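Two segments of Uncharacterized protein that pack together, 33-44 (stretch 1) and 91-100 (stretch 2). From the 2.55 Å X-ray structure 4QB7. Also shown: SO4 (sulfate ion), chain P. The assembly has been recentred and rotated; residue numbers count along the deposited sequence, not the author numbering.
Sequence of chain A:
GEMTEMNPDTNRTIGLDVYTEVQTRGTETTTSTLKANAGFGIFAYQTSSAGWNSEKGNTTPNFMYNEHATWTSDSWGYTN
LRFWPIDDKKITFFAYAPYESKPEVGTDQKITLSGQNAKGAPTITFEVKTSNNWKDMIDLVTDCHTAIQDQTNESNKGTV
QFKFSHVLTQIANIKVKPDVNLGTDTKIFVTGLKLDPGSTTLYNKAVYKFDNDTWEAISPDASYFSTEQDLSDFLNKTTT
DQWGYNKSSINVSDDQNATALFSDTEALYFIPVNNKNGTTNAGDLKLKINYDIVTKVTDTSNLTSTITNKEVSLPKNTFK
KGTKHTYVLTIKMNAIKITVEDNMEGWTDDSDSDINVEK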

# COMPACT_ATOMS: atom_id res chain seq x y z
N THR A 33 14.18 4.14 0.23
CA THR A 33 13.24 4.26 1.36
C THR A 33 13.72 3.41 2.55
O THR A 33 13.79 3.93 3.67
N LEU A 34 14.13 2.14 2.29
CA LEU A 34 14.67 1.26 3.32
C LEU A 34 15.97 1.80 3.88
O LEU A 34 16.20 1.72 5.08
N LYS A 35 16.83 2.37 3.01
CA LYS A 35 18.10 2.94 3.45
C LYS A 35 17.89 4.14 4.40
O LYS A 35 18.55 4.24 5.42
N ALA A 36 16.94 5.03 4.05
CA ALA A 36 16.65 6.26 4.79
C ALA A 36 15.95 5.98 6.12
O ALA A 36 16.31 6.61 7.12
N ASN A 37 14.96 5.05 6.12
CA ASN A 37 14.17 4.69 7.29
C ASN A 37 14.77 3.58 8.17
O ASN A 37 15.95 3.66 8.58
N ALA A 38 13.96 2.56 8.49
CA ALA A 38 14.26 1.50 9.45
C ALA A 38 14.98 0.24 8.91
O ALA A 38 15.24 -0.69 9.67
N GLY A 39 15.27 0.20 7.61
CA GLY A 39 15.85 -0.99 7.00
C GLY A 39 14.80 -2.07 6.91
O GLY A 39 13.61 -1.79 6.84
N PHE A 40 15.22 -3.33 6.97
CA PHE A 40 14.28 -4.45 6.86
C PHE A 40 14.62 -5.55 7.86
O PHE A 40 15.65 -5.47 8.53
N GLY A 41 13.73 -6.53 7.98
CA GLY A 41 13.89 -7.67 8.87
C GLY A 41 13.97 -8.99 8.11
O GLY A 41 13.23 -9.18 7.14
N ILE A 42 14.88 -9.88 8.53
CA ILE A 42 15.13 -11.17 7.88
C ILE A 42 14.74 -12.34 8.76
O ILE A 42 15.04 -12.34 9.96
N PHE A 43 14.14 -13.37 8.14
CA PHE A 43 13.88 -14.70 8.67
C PHE A 43 14.78 -15.63 7.92
O PHE A 43 14.89 -15.51 6.71
N ALA A 44 15.47 -16.54 8.62
CA ALA A 44 16.33 -17.51 7.96
C ALA A 44 16.17 -18.87 8.62
O ALA A 44 16.22 -18.99 9.85
N ILE A 91 20.23 -22.65 3.55
CA ILE A 91 19.52 -21.61 4.32
C ILE A 91 18.48 -20.95 3.43
O ILE A 91 18.78 -20.54 2.31
N THR A 92 17.23 -20.89 3.93
CA THR A 92 16.11 -20.27 3.25
C THR A 92 15.82 -18.95 3.95
O THR A 92 15.67 -18.90 5.18
N PHE A 93 15.72 -17.89 3.15
CA PHE A 93 15.48 -16.54 3.63
C PHE A 93 14.12 -16.04 3.21
O PHE A 93 13.57 -16.47 2.19
N PHE A 94 13.58 -15.14 4.04
CA PHE A 94 12.36 -14.33 3.87
C PHE A 94 12.68 -12.96 4.43
O PHE A 94 13.53 -12.85 5.32
N ALA A 95 12.01 -11.93 3.95
CA ALA A 95 12.24 -10.58 4.45
C ALA A 95 10.98 -9.75 4.32
O ALA A 95 10.14 -10.05 3.46
N TYR A 96 10.84 -8.71 5.15
CA TYR A 96 9.73 -7.75 5.12
C TYR A 96 10.28 -6.35 5.45
O TYR A 96 11.38 -6.20 6.00
N ALA A 97 9.51 -5.33 5.13
CA ALA A 97 9.85 -3.95 5.45
C ALA A 97 8.58 -3.10 5.49
O ALA A 97 7.59 -3.47 4.84
N PRO A 98 8.55 -2.02 6.31
CA PRO A 98 9.64 -1.49 7.16
C PRO A 98 9.84 -2.38 8.38
O PRO A 98 8.91 -3.07 8.77
N TYR A 99 11.04 -2.40 8.95
CA TYR A 99 11.35 -3.24 10.10
C TYR A 99 10.49 -2.90 11.34
O TYR A 99 10.28 -1.73 11.64
N GLU A 100 10.05 -3.93 12.06
CA GLU A 100 9.28 -3.84 13.31
C GLU A 100 10.17 -4.23 14.49
O GLU A 100 10.58 -5.39 14.56

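What fixes the direction of each side chain? Strands 40-44 and 91-97 run antiparallel, tied by Gly 41 N to Tyr 96 O (3.1 Å) and Phe 43 N to Phe 94 O (2.9 Å), with return bonds from Tyr 96 N to Gly 41 O and from Phe 94 N to Phe 43 O. Alternation along each strand sends Ile 42, Ala 44, Phe 93 and Ala 95 to one face of the sheet, and Phe 43, Phe 94 and Tyr 96 to the other; the register pairs them across the strands.

How is the Ile 42 face filled? Phe 93 is m, with chi2 at 86°, which brings CD2 to 3.7 Å from Ala 44 CB and 3.8 Å from Ile 42 CG2; the latter methyl meets the ring at its edge. Ile 42 is m,t, and chi1 in m turns its CG2, not its CG1, to Phe 93. Ala 44 CB also touches Ile 91 CG2 at 3.8 Å.

Why does Tyr 96 adopt p when Phe 43 and Phe 94 are m? With chi1 at 77°, its ring comes nearer stretch 1 and lies beside Gly 41, where a CB would clash with Tyr 96 CE1. Phe 43 CE1 packs 4.0 Å from Tyr 96 CD1, while Phe 43 CB and Phe 94 CB lie 4.1 Å apart before the Phe 94 ring leads away. The Tyr 96 hydroxyl is not left idle: OH accepts a hydrogen bond from Glu 100 N at 2.9 Å.

What do Leu 34, Phe 40 and Tyr 99 touch? Leu 34 (m,t) points sideways from its CA, yet CD2 reaches Ala 97 CB at 3.4 Å. Phe 40, in p, points away overall, but its CB still lies 3.9 Å from Ala 97 CB and its CD2 4.1 Å from Ala 95 CB. Tyr 99 CB points toward stretch 1, 4.2 Å from Ala 38 CB; chi1 in t then places the ring so that its edge meets Gly 41 CA, and its OH donates to sulfate O1 at 2.5 Å. That ion probably came from the crystallisation liquor.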

# COMPACT_ATOMS: atom_id res chain seq x y z
CB THR A 33 11.85 3.87 0.92
OG1 THR A 33 11.50 4.62 -0.24
CG2 THR A 33 10.82 4.07 2.01
CB LEU A 34 14.87 -0.17 2.81
CG LEU A 34 13.74 -0.83 2.03
CD1 LEU A 34 14.10 -2.23 1.70
CD2 LEU A 34 12.48 -0.83 2.80
CB LYS A 35 18.97 3.35 2.25
CG LYS A 35 19.57 2.20 1.49
CD LYS A 35 20.24 2.65 0.23
CE LYS A 35 20.81 1.49 -0.55
NZ LYS A 35 21.14 1.88 -1.95
CB ALA A 36 15.79 7.19 3.94
CB ASN A 37 12.75 4.34 6.89
CG ASN A 37 12.03 5.47 6.19
OD1 ASN A 37 12.49 6.64 6.13
ND2 ASN A 37 10.87 5.15 5.62
CB ALA A 38 12.94 1.08 10.10
CB PHE A 40 14.27 -4.99 5.40
CG PHE A 40 15.58 -5.52 4.86
CD1 PHE A 40 16.52 -4.66 4.30
CD2 PHE A 40 15.85 -6.89 4.85
CE1 PHE A 40 17.72 -5.14 3.77
CE2 PHE A 40 17.06 -7.37 4.33
CZ PHE A 40 17.98 -6.49 3.78
CB ILE A 42 16.64 -11.32 7.49
CG1 ILE A 42 17.19 -10.08 6.78
CG2 ILE A 42 16.89 -12.61 6.68
CD1 ILE A 42 18.73 -10.05 6.65
CB PHE A 43 12.43 -15.13 8.49
CG PHE A 43 11.39 -14.35 9.27
CD1 PHE A 43 10.78 -13.23 8.71
CD2 PHE A 43 10.93 -14.82 10.49
CE1 PHE A 43 9.76 -12.55 9.40
CE2 PHE A 43 9.94 -14.14 11.19
CZ PHE A 43 9.35 -13.01 10.65
CB ALA A 44 17.77 -17.05 7.97
CB ILE A 91 20.44 -20.55 5.00
CG1 ILE A 91 21.57 -21.21 5.84
CG2 ILE A 91 19.61 -19.60 5.89
CD1 ILE A 91 22.68 -20.23 6.08
CB THR A 92 14.91 -21.22 3.16
OG1 THR A 92 15.19 -22.16 2.14
CG2 THR A 92 13.62 -20.50 2.77
CB PHE A 93 16.59 -15.60 3.12
CG PHE A 93 17.99 -15.98 3.55
CD1 PHE A 93 18.74 -16.90 2.81
CD2 PHE A 93 18.56 -15.43 4.69
CE1 PHE A 93 20.02 -17.27 3.23
CE2 PHE A 93 19.84 -15.80 5.10
CZ PHE A 93 20.57 -16.71 4.36
CB PHE A 94 11.13 -14.95 4.57
CG PHE A 94 10.79 -16.34 4.10
CD1 PHE A 94 10.04 -16.55 2.95
CD2 PHE A 94 11.24 -17.46 4.81
CE1 PHE A 94 9.73 -17.84 2.52
CE2 PHE A 94 10.91 -18.75 4.39
CZ PHE A 94 10.18 -18.93 3.23
CB ALA A 95 13.38 -9.93 3.68
CB TYR A 96 8.58 -8.15 6.10
CG TYR A 96 8.91 -7.84 7.54
CD1 TYR A 96 9.74 -8.67 8.28
CD2 TYR A 96 8.50 -6.64 8.13
CE1 TYR A 96 10.16 -8.32 9.56
CE2 TYR A 96 8.94 -6.26 9.39
CZ TYR A 96 9.78 -7.11 10.10
OH TYR A 96 10.18 -6.78 11.37
CB ALA A 97 10.87 -3.38 4.47
CB PRO A 98 9.13 -0.08 7.53
CG PRO A 98 7.65 -0.22 7.52
CD PRO A 98 7.34 -1.18 6.41
CB TYR A 99 12.82 -3.10 10.43
CG TYR A 99 13.27 -3.84 11.67
CD1 TYR A 99 13.56 -5.20 11.62
CD2 TYR A 99 13.48 -3.17 12.87
CE1 TYR A 99 13.97 -5.89 12.77
CE2 TYR A 99 13.94 -3.83 14.00
CZ TYR A 99 14.16 -5.20 13.95
OH TYR A 99 14.62 -5.86 15.07
CB GLU A 100 8.04 -4.75 13.21
CG GLU A 100 7.15 -4.79 14.44
CD GLU A 100 6.64 -3.45 14.90
OE1 GLU A 100 5.76 -2.89 14.22
OE2 GLU A 100 7.16 -2.94 15.92
S SO4 P . 16.13 -4.02 17.52
O1 SO4 P . 15.26 -5.19 17.41
O2 SO4 P . 17.42 -4.24 16.81
O3 SO4 P . 15.49 -2.84 16.93
O4 SO4 P . 16.36 -3.76 18.94